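CaaX farnesyltransferase beta subunit Ram1 (Aspergillus fumigatus, PDB 4L9P) forms the zinc-binding subunit of a heterodimeric protein farnesyltransferase and probably binds the CaaX peptide whose cysteine receives the farnesyl group. Local coordinates at residues D365-P377 against Y432-V444. Sequence-based numbering, arbitrary orientation.
Sequences DGCYSHWVGNCWP and YHTCYALTGLSTV. With ZN (zinc ion), chain J; FII ([(3,7,11-trimethyl-dodeca-2,6,10-trienyloxycarbamoyl)-methyl]-phosphonic acid), chain Q.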
ATOM      1  N   ASP B 365      -6.773  10.388  -2.081  1.00  3.57           N
ATOM      2  CA  ASP B 365      -7.546   9.735  -1.027  1.00  3.02           C
ATOM      3  C   ASP B 365      -6.807   9.958   0.283  1.00  2.55           C
ATOM      4  O   ASP B 365      -5.579   9.797   0.369  1.00  4.14           O
ATOM      5  CB  ASP B 365      -7.622   8.201  -1.397  1.00  4.18           C
ATOM      6  CG  ASP B 365      -8.220   7.351  -0.358  1.00  3.47           C
ATOM      7  OD1 ASP B 365      -8.418   7.735   0.821  1.00  3.19           O
ATOM      8  OD2 ASP B 365      -8.570   6.202  -0.682  1.00  4.79           O
ATOM      9  N   GLY B 366      -7.570  10.415   1.263  1.00  2.48           N
ATOM     10  CA  GLY B 366      -6.983  10.724   2.569  1.00  4.13           C
ATOM     11  C   GLY B 366      -6.234   9.564   3.207  1.00  3.50           C
ATOM     12  O   GLY B 366      -5.345   9.825   4.047  1.00  4.41           O
ATOM     13  N   CYS B 367      -6.529   8.281   2.888  1.00  3.35           N
ATOM     14  CA  CYS B 367      -5.737   7.251   3.595  1.00  2.60           C
ATOM     15  C   CYS B 367      -4.270   7.205   3.110  1.00  3.27           C
ATOM     16  O   CYS B 367      -3.387   6.748   3.859  1.00  3.52           O
ATOM     17  CB  CYS B 367      -6.395   5.837   3.524  1.00  3.38           C
ATOM     18  SG  CYS B 367      -6.452   5.136   1.770  1.00  4.27           S
ATOM     19  N   TYR B 368      -4.031   7.722   1.907  1.00  2.59           N
ATOM     20  CA  TYR B 368      -2.646   7.781   1.425  1.00  3.02           C
ATOM     21  C   TYR B 368      -1.853   8.847   2.199  1.00  3.25           C
ATOM     22  O   TYR B 368      -0.646   8.919   2.034  1.00  3.15           O
ATOM     23  CB  TYR B 368      -2.560   8.002  -0.111  1.00  2.94           C
ATOM     24  CG  TYR B 368      -3.246   6.843  -0.858  1.00  3.15           C
ATOM     25  CD1 TYR B 368      -2.964   5.527  -0.487  1.00  5.08           C
ATOM     26  CD2 TYR B 368      -4.197   7.103  -1.813  1.00  3.50           C
ATOM     27  CE1 TYR B 368      -3.636   4.419  -1.124  1.00  4.38           C
ATOM     28  CE2 TYR B 368      -4.865   6.051  -2.467  1.00  3.24           C
ATOM     29  CZ  TYR B 368      -4.584   4.739  -2.068  1.00  3.34           C
ATOM     30  OH  TYR B 368      -5.210   3.685  -2.701  1.00  4.35           O
ATOM     31  N   SER B 369      -2.547   9.681   2.990  1.00  3.42           N
ATOM     32  CA  SER B 369      -1.788  10.581   3.856  1.00  3.61           C
ATOM     33  C   SER B 369      -0.831   9.776   4.731  1.00  3.34           C
ATOM     34  O   SER B 369       0.302  10.246   5.015  1.00  4.72           O
ATOM     35  CB  SER B 369      -2.758  11.346   4.766  1.00  4.03           C
ATOM     36  OG  SER B 369      -3.741  11.970   3.969  1.00  4.39           O
ATOM     37  N   HIS B 370      -1.207   8.540   5.121  1.00  3.25           N
ATOM     38  CA  HIS B 370      -0.278   7.614   5.712  1.00  3.85           C
ATOM     39  C   HIS B 370       0.522   6.832   4.698  1.00  3.31           C
ATOM     40  O   HIS B 370       1.776   6.888   4.681  1.00  4.19           O
ATOM     41  CB  HIS B 370      -0.974   6.640   6.629  1.00  4.37           C
ATOM     42  CG  HIS B 370      -0.084   5.499   6.989  1.00  4.29           C
ATOM     43  ND1 HIS B 370       1.102   5.685   7.691  1.00  5.38           N
ATOM     44  CD2 HIS B 370      -0.151   4.165   6.681  1.00  4.60           C
ATOM     45  CE1 HIS B 370       1.725   4.507   7.790  1.00  6.38           C
ATOM     46  NE2 HIS B 370       0.992   3.571   7.185  1.00  6.76           N
ATOM     47  N   TRP B 371      -0.139   6.124   3.766  1.00  3.14           N
ATOM     48  CA  TRP B 371       0.670   5.147   2.978  1.00  3.55           C
ATOM     49  C   TRP B 371       1.729   5.861   2.152  1.00  4.43           C
ATOM     50  O   TRP B 371       2.859   5.368   2.059  1.00  6.12           O
ATOM     51  CB  TRP B 371      -0.232   4.310   2.047  1.00  3.57           C
ATOM     52  CG  TRP B 371      -1.304   3.541   2.802  1.00  3.42           C
ATOM     53  CD1 TRP B 371      -2.663   3.735   2.743  1.00  4.06           C
ATOM     54  CD2 TRP B 371      -1.090   2.506   3.758  1.00  3.47           C
ATOM     55  NE1 TRP B 371      -3.314   2.887   3.606  1.00  4.60           N
ATOM     56  CE2 TRP B 371      -2.379   2.114   4.252  1.00  4.09           C
ATOM     57  CE3 TRP B 371       0.041   1.855   4.226  1.00  4.37           C
ATOM     58  CZ2 TRP B 371      -2.536   1.134   5.246  1.00  5.79           C
ATOM     59  CZ3 TRP B 371      -0.109   0.893   5.211  1.00  6.10           C
ATOM     60  CH2 TRP B 371      -1.403   0.522   5.690  1.00  6.06           C
ATOM     61  N   VAL B 372       1.370   6.983   1.490  1.00  3.09           N
ATOM     62  CA  VAL B 372       2.367   7.759   0.768  1.00  3.66           C
ATOM     63  C   VAL B 372       3.105   8.689   1.747  1.00  3.83           C
ATOM     64  O   VAL B 372       4.334   8.774   1.692  1.00  4.97           O
ATOM     65  CB  VAL B 372       1.703   8.549  -0.383  1.00  3.80           C
ATOM     66  CG1 VAL B 372       2.673   9.524  -1.009  1.00  4.81           C
ATOM     67  CG2 VAL B 372       1.168   7.556  -1.446  1.00  4.78           C
ATOM     68  N   GLY B 373       2.375   9.379   2.646  1.00  4.11           N
ATOM     69  CA  GLY B 373       3.015  10.397   3.508  1.00  4.55           C
ATOM     70  C   GLY B 373       4.165   9.798   4.312  1.00  4.27           C
ATOM     71  O   GLY B 373       5.241  10.399   4.426  1.00  6.18           O
ATOM     72  N   ASN B 374       3.972   8.600   4.872  1.00  4.62           N
ATOM     73  CA  ASN B 374       5.003   8.002   5.703  1.00  4.69           C
ATOM     74  C   ASN B 374       6.080   7.297   4.915  1.00  4.42           C
ATOM     75  O   ASN B 374       7.092   6.853   5.516  1.00  7.21           O
ATOM     76  CB  ASN B 374       4.398   7.104   6.791  1.00  6.13           C
ATOM     77  CG  ASN B 374       4.074   7.916   8.049  1.00  8.60           C
ATOM     78  OD1 ASN B 374       4.908   8.777   8.462  1.00 10.53           O
ATOM     79  ND2 ASN B 374       2.953   7.628   8.705  1.00 10.48           N
ATOM     80  N   CYS B 375       5.953   7.241   3.568  1.00  3.71           N
ATOM     81  CA  CYS B 375       7.153   6.896   2.790  1.00  4.13           C
ATOM     82  C   CYS B 375       8.192   8.008   2.893  1.00  4.64           C
ATOM     83  O   CYS B 375       9.412   7.746   2.773  1.00  6.03           O
ATOM     84  CB  CYS B 375       6.875   6.714   1.302  1.00  5.05           C
ATOM     85  SG  CYS B 375       5.958   5.169   0.952  1.00  5.90           S
ATOM     86  N   TRP B 376       7.749   9.256   3.096  1.00  4.87           N
ATOM     87  CA  TRP B 376       8.700  10.371   3.032  1.00  4.68           C
ATOM     88  C   TRP B 376       9.797  10.364   4.116  1.00  4.80           C
ATOM     89  O   TRP B 376      10.976  10.557   3.783  1.00  5.71           O
ATOM     90  CB  TRP B 376       7.974  11.734   2.974  1.00  5.02           C
ATOM     91  CG  TRP B 376       7.419  11.938   1.573  1.00  5.82           C
ATOM     92  CD1 TRP B 376       6.066  11.966   1.169  1.00  6.70           C
ATOM     93  CD2 TRP B 376       8.194  12.110   0.361  1.00  6.37           C
ATOM     94  NE1 TRP B 376       5.992  12.174  -0.209  1.00  6.92           N
ATOM     95  CE2 TRP B 376       7.261  12.258  -0.727  1.00  6.72           C
ATOM     96  CE3 TRP B 376       9.572  12.145   0.087  1.00  7.74           C
ATOM     97  CZ2 TRP B 376       7.668  12.456  -2.043  1.00  8.05           C
ATOM     98  CZ3 TRP B 376       9.989  12.297  -1.265  1.00  9.13           C
ATOM     99  CH2 TRP B 376       9.029  12.467  -2.294  1.00  9.72           C
ATOM    100  N   PRO B 377       9.444  10.132   5.398  1.00  5.23           N
ATOM    101  CA  PRO B 377      10.547  10.067   6.383  1.00  5.77           C
ATOM    102  C   PRO B 377      11.495   8.916   6.074  1.00  5.81           C
ATOM    103  O   PRO B 377      12.700   9.045   6.394  1.00  6.78           O
ATOM    104  CB  PRO B 377       9.830   9.811   7.728  1.00  7.31           C
ATOM    105  CG  PRO B 377       8.376  10.122   7.510  1.00  9.25           C
ATOM    106  CD  PRO B 377       8.099  10.114   6.008  1.00  7.22           C
ATOM    107  N   TYR B 432     -11.048   3.381   9.301  1.00  5.35           N
ATOM    108  CA  TYR B 432      -9.786   3.195   8.533  1.00  4.76           C
ATOM    109  C   TYR B 432      -9.328   4.554   7.998  1.00  4.27           C
ATOM    110  O   TYR B 432      -8.135   4.946   8.189  1.00  4.86           O
ATOM    111  CB  TYR B 432     -10.021   2.188   7.385  1.00  4.78           C
ATOM    112  CG  TYR B 432      -9.013   2.189   6.291  1.00  4.48           C
ATOM    113  CD1 TYR B 432      -7.840   1.399   6.371  1.00  4.67           C
ATOM    114  CD2 TYR B 432      -9.195   3.000   5.170  1.00  4.27           C
ATOM    115  CE1 TYR B 432      -6.897   1.436   5.347  1.00  3.91           C
ATOM    116  CE2 TYR B 432      -8.266   3.022   4.137  1.00  4.05           C
ATOM    117  CZ  TYR B 432      -7.114   2.246   4.223  1.00  4.07           C
ATOM    118  OH  TYR B 432      -6.192   2.348   3.196  1.00  4.75           O
ATOM    119  N   HIS B 433     -10.225   5.291   7.312  1.00  4.68           N
ATOM    120  CA  HIS B 433      -9.875   6.611   6.798  1.00  3.95           C
ATOM    121  C   HIS B 433      -9.593   7.602   7.940  1.00  5.08           C
ATOM    122  O   HIS B 433      -8.762   8.501   7.777  1.00  6.54           O
ATOM    123  CB  HIS B 433     -10.926   7.107   5.811  1.00  3.95           C
ATOM    124  CG  HIS B 433     -10.748   6.430   4.475  1.00  3.90           C
ATOM    125  ND1 HIS B 433     -11.519   5.356   4.071  1.00  5.23           N
ATOM    126  CD2 HIS B 433      -9.826   6.655   3.511  1.00  4.27           C
ATOM    127  CE1 HIS B 433     -11.046   4.925   2.891  1.00  4.68           C
ATOM    128  NE2 HIS B 433     -10.016   5.691   2.540  1.00  4.60           N
ATOM    129  N   THR B 434     -10.280   7.460   9.052  1.00  5.37           N
ATOM    130  CA  THR B 434     -10.048   8.342  10.194  1.00  5.29           C
ATOM    131  C   THR B 434      -8.645   8.067  10.754  1.00  5.71           C
ATOM    132  O   THR B 434      -7.837   9.018  10.942  1.00  6.46           O
ATOM    133  CB  THR B 434     -11.116   8.090  11.295  1.00  6.51           C
ATOM    134  OG1 THR B 434     -12.395   8.374  10.745  1.00  6.12           O
ATOM    135  CG2 THR B 434     -10.859   8.997  12.498  1.00  7.52           C
ATOM    136  N   CYS B 435      -8.311   6.797  11.007  1.00  4.54           N
ATOM    137  CA  CYS B 435      -6.966   6.510  11.471  1.00  4.76           C
ATOM    138  C   CYS B 435      -5.860   7.057  10.542  1.00  3.91           C
ATOM    139  O   CYS B 435      -4.881   7.711  11.002  1.00  4.40           O
ATOM    140  CB  CYS B 435      -6.826   4.966  11.585  1.00  5.70           C
ATOM    141  SG  CYS B 435      -5.166   4.364  11.942  1.00  7.05           S
ATOM    142  N   TYR B 436      -5.967   6.741   9.243  1.00  3.62           N
ATOM    143  CA  TYR B 436      -4.839   7.061   8.371  1.00  3.56           C
ATOM    144  C   TYR B 436      -4.765   8.539   7.961  1.00  3.89           C
ATOM    145  O   TYR B 436      -3.651   9.036   7.776  1.00  4.34           O
ATOM    146  CB  TYR B 436      -4.779   6.104   7.163  1.00  3.65           C
ATOM    147  CG  TYR B 436      -4.386   4.709   7.647  1.00  4.33           C
ATOM    148  CD1 TYR B 436      -3.193   4.477   8.369  1.00  4.30           C
ATOM    149  CD2 TYR B 436      -5.223   3.615   7.407  1.00  4.35           C
ATOM    150  CE1 TYR B 436      -2.799   3.210   8.782  1.00  4.58           C
ATOM    151  CE2 TYR B 436      -4.851   2.359   7.832  1.00  4.02           C
ATOM    152  CZ  TYR B 436      -3.664   2.127   8.507  1.00  3.59           C
ATOM    153  OH  TYR B 436      -3.302   0.860   8.942  1.00  4.21           O
ATOM    154  N   ALA B 437      -5.900   9.252   7.903  1.00  3.97           N
ATOM    155  CA  ALA B 437      -5.799  10.710   7.707  1.00  4.35           C
ATOM    156  C   ALA B 437      -5.161  11.361   8.940  1.00  4.38           C
ATOM    157  O   ALA B 437      -4.305  12.236   8.774  1.00  5.09           O
ATOM    158  CB  ALA B 437      -7.156  11.320   7.460  1.00  5.42           C
ATOM    159  N   LEU B 438      -5.516  10.905  10.147  1.00  4.84           N
ATOM    160  CA  LEU B 438      -4.875  11.450  11.351  1.00  4.75           C
ATOM    161  C   LEU B 438      -3.397  11.108  11.382  1.00  4.95           C
ATOM    162  O   LEU B 438      -2.562  11.908  11.774  1.00  5.49           O
ATOM    163  CB  LEU B 438      -5.581  10.961  12.611  1.00  4.66           C
ATOM    164  CG  LEU B 438      -7.008  11.527  12.799  1.00  6.55           C
ATOM    165  CD1 LEU B 438      -7.653  10.754  13.957  1.00  7.22           C
ATOM    166  CD2 LEU B 438      -6.977  13.018  13.127  1.00  8.38           C
ATOM    167  N   THR B 439      -3.051   9.889  10.959  1.00  4.16           N
ATOM    168  CA  THR B 439      -1.654   9.452  10.985  1.00  5.26           C
ATOM    169  C   THR B 439      -0.829  10.371  10.067  1.00  4.52           C
ATOM    170  O   THR B 439       0.253  10.859  10.420  1.00  5.28           O
ATOM    171  CB  THR B 439      -1.553   7.983  10.535  1.00  5.87           C
ATOM    172  OG1 THR B 439      -2.161   7.139  11.520  1.00  6.94           O
ATOM    173  CG2 THR B 439      -0.110   7.576  10.419  1.00  6.29           C
ATOM    174  N   GLY B 440      -1.341  10.652   8.866  1.00  3.72           N
ATOM    175  CA  GLY B 440      -0.663  11.558   7.956  1.00  4.36           C
ATOM    176  C   GLY B 440      -0.576  12.991   8.459  1.00  4.48           C
ATOM    177  O   GLY B 440       0.462  13.620   8.253  1.00  5.63           O
ATOM    178  N   LEU B 441      -1.634  13.489   9.115  1.00  5.01           N
ATOM    179  CA  LEU B 441      -1.550  14.816   9.693  1.00  5.52           C
ATOM    180  C   LEU B 441      -0.434  14.829  10.752  1.00  5.21           C
ATOM    181  O   LEU B 441       0.329  15.797  10.855  1.00  6.18           O
ATOM    182  CB  LEU B 441      -2.902  15.156  10.289  1.00  5.72           C
ATOM    183  CG  LEU B 441      -2.918  16.608  10.907  1.00  7.16           C
ATOM    184  CD1 LEU B 441      -2.556  17.734   9.898  1.00  9.29           C
ATOM    185  CD2 LEU B 441      -4.340  16.802  11.489  1.00  8.76           C
ATOM    186  N   SER B 442      -0.327  13.756  11.535  1.00  4.49           N
ATOM    187  CA  SER B 442       0.752  13.736  12.554  1.00  4.85           C
ATOM    188  C   SER B 442       2.100  13.807  11.860  1.00  5.66           C
ATOM    189  O   SER B 442       3.008  14.525  12.309  1.00  6.64           O
ATOM    190  CB  SER B 442       0.624  12.529  13.463  1.00  5.40           C
ATOM    191  OG  SER B 442       1.694  12.604  14.425  1.00  7.07           O
ATOM    192  N   THR B 443       2.313  13.035  10.782  1.00  4.80           N
ATOM    193  CA  THR B 443       3.623  13.009  10.110  0.67  5.76           C
ATOM    194  C   THR B 443       4.097  14.396   9.728  1.00  5.31           C
ATOM    195  O   THR B 443       5.272  14.735   9.876  1.00  6.57           O
ATOM    196  CB  THR B 443       3.504  12.183   8.790  0.67  7.33           C
ATOM    197  OG1 THR B 443       3.164  10.845   9.123  0.67  8.99           O
ATOM    198  CG2 THR B 443       4.777  12.226   7.893  0.67  7.16           C
ATOM    199  N   VAL B 444       3.171  15.230   9.229  1.00  4.96           N
ATOM    200  CA  VAL B 444       3.596  16.580   8.818  1.00  6.51           C
ATOM    201  C   VAL B 444       4.009  17.471   9.990  1.00  6.89           C
ATOM    202  O   VAL B 444       4.657  18.510   9.778  1.00  8.47           O
ATOM    203  CB  VAL B 444       2.557  17.341   7.966  1.00  8.98           C
ATOM    204  CG1 VAL B 444       2.098  16.560   6.728  1.00  9.94           C
ATOM    205  CG2 VAL B 444       1.377  17.803   8.739  1.00 10.96           C
TER
HETATM  206 ZN    ZN J 601      -8.702   5.193   1.069  1.00  5.22          ZN
HETATM  207  C1  FII Q 608      -0.347  -3.116   6.049  1.00 11.11           C
HETATM  208  C2  FII Q 608      -1.374  -3.209   4.951  1.00 10.84           C
HETATM  209  C6  FII Q 608      -2.330  -4.319   5.070  1.00 12.73           C
HETATM  210  C10 FII Q 608      -1.112  -2.478   3.698  1.00 10.00           C
HETATM  211  C11 FII Q 608      -2.015  -2.551   2.468  1.00  9.72           C
HETATM  212  C12 FII Q 608      -2.913  -1.279   2.478  1.00  8.89           C
HETATM  213  C15 FII Q 608      -3.572  -0.877   1.162  1.00 10.93           C
HETATM  214  C18 FII Q 608      -4.464   0.358   1.119  1.00 11.22           C
HETATM  215  C22 FII Q 608      -3.662  -1.957   0.131  1.00 14.30           C
HETATM  216  C23 FII Q 608      -3.963  -1.462  -1.275  1.00 17.67           C
HETATM  217  C24 FII Q 608      -4.294  -2.575  -2.194  1.00 15.94           C
HETATM  218  C27 FII Q 608      -5.007  -2.063  -3.405  1.00 12.41           C
HETATM  219  C30 FII Q 608      -4.105  -1.670  -4.562  1.00 12.96           C
HETATM  220  C34 FII Q 608      -6.372  -2.606  -3.596  1.00 12.41           C
HETATM  221  C35 FII Q 608      -7.144  -2.437  -4.888  1.00 13.03           C
HETATM  222  O36 FII Q 608      -8.278  -1.611  -4.697  1.00 11.83           O
HETATM  223  N42 FII Q 608      -8.031  -0.371  -4.174  1.00 10.47           N
HETATM  224  C43 FII Q 608      -8.033   0.633  -5.153  1.00  7.89           C
HETATM  225  O44 FII Q 608      -8.184   0.443  -6.369  1.00  8.17           O
HETATM  226  C45 FII Q 608      -7.845   2.027  -4.571  1.00  5.97           C
HETATM  227  P46 FII Q 608      -6.918   3.199  -5.691  1.00  4.74           P
HETATM  228  O49 FII Q 608      -5.731   2.451  -6.170  1.00  5.05           O
HETATM  229  O50 FII Q 608      -7.864   3.668  -6.753  1.00  7.34           O
HETATM  230  O51 FII Q 608      -6.547   4.336  -4.715  1.00  5.07           O
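Tyr436 packs against Trp371 and His370 and has the most surface buried here. Trp371 CZ2 sits over one face of its ring, 3.6 Å from Tyr436 CZ, with the two planes inclined at 46°. His370 runs alongside, pointing the same way. Its ring is nearly parallel to that of Tyr436 but slid well off it, with His370 CD2 3.5 Å from Tyr436 CD1. Asn374 ND2 donates an almost straight bond to His370 ND1, 2.9 Å long and in the imidazole plane, which helps to fix the rotation of that ring. In the conformer described, Thr443 OG1 donates to Asn374 OD1 at 2.8 Å, from above the carbonyl plane; Thr443 has a second conformer, so this bond is less certain. Through it the amide links His370 of its own segment to Thr443 across the contact. At the zinc site, chi1 of 66° turns Cys367 SG to the metal, 2.4 Å away. Cys367 CB packs 3.4 Å from Tyr432 CE2. Trp371 NE1 donates to Tyr432 OH at 3.0 Å, while FII C12 lies over one face of the indole. Asp365 binds zinc unevenly, closely through OD2 and more loosely through OD1. His433 NE2, at 2.0 Å from zinc, and an atom of the bound peptide are further ligands. The Asp-Cys-His zinc site beside the isoprenoid pocket, within the alpha-alpha toroid, is characteristic of protein prenyltransferase beta subunits.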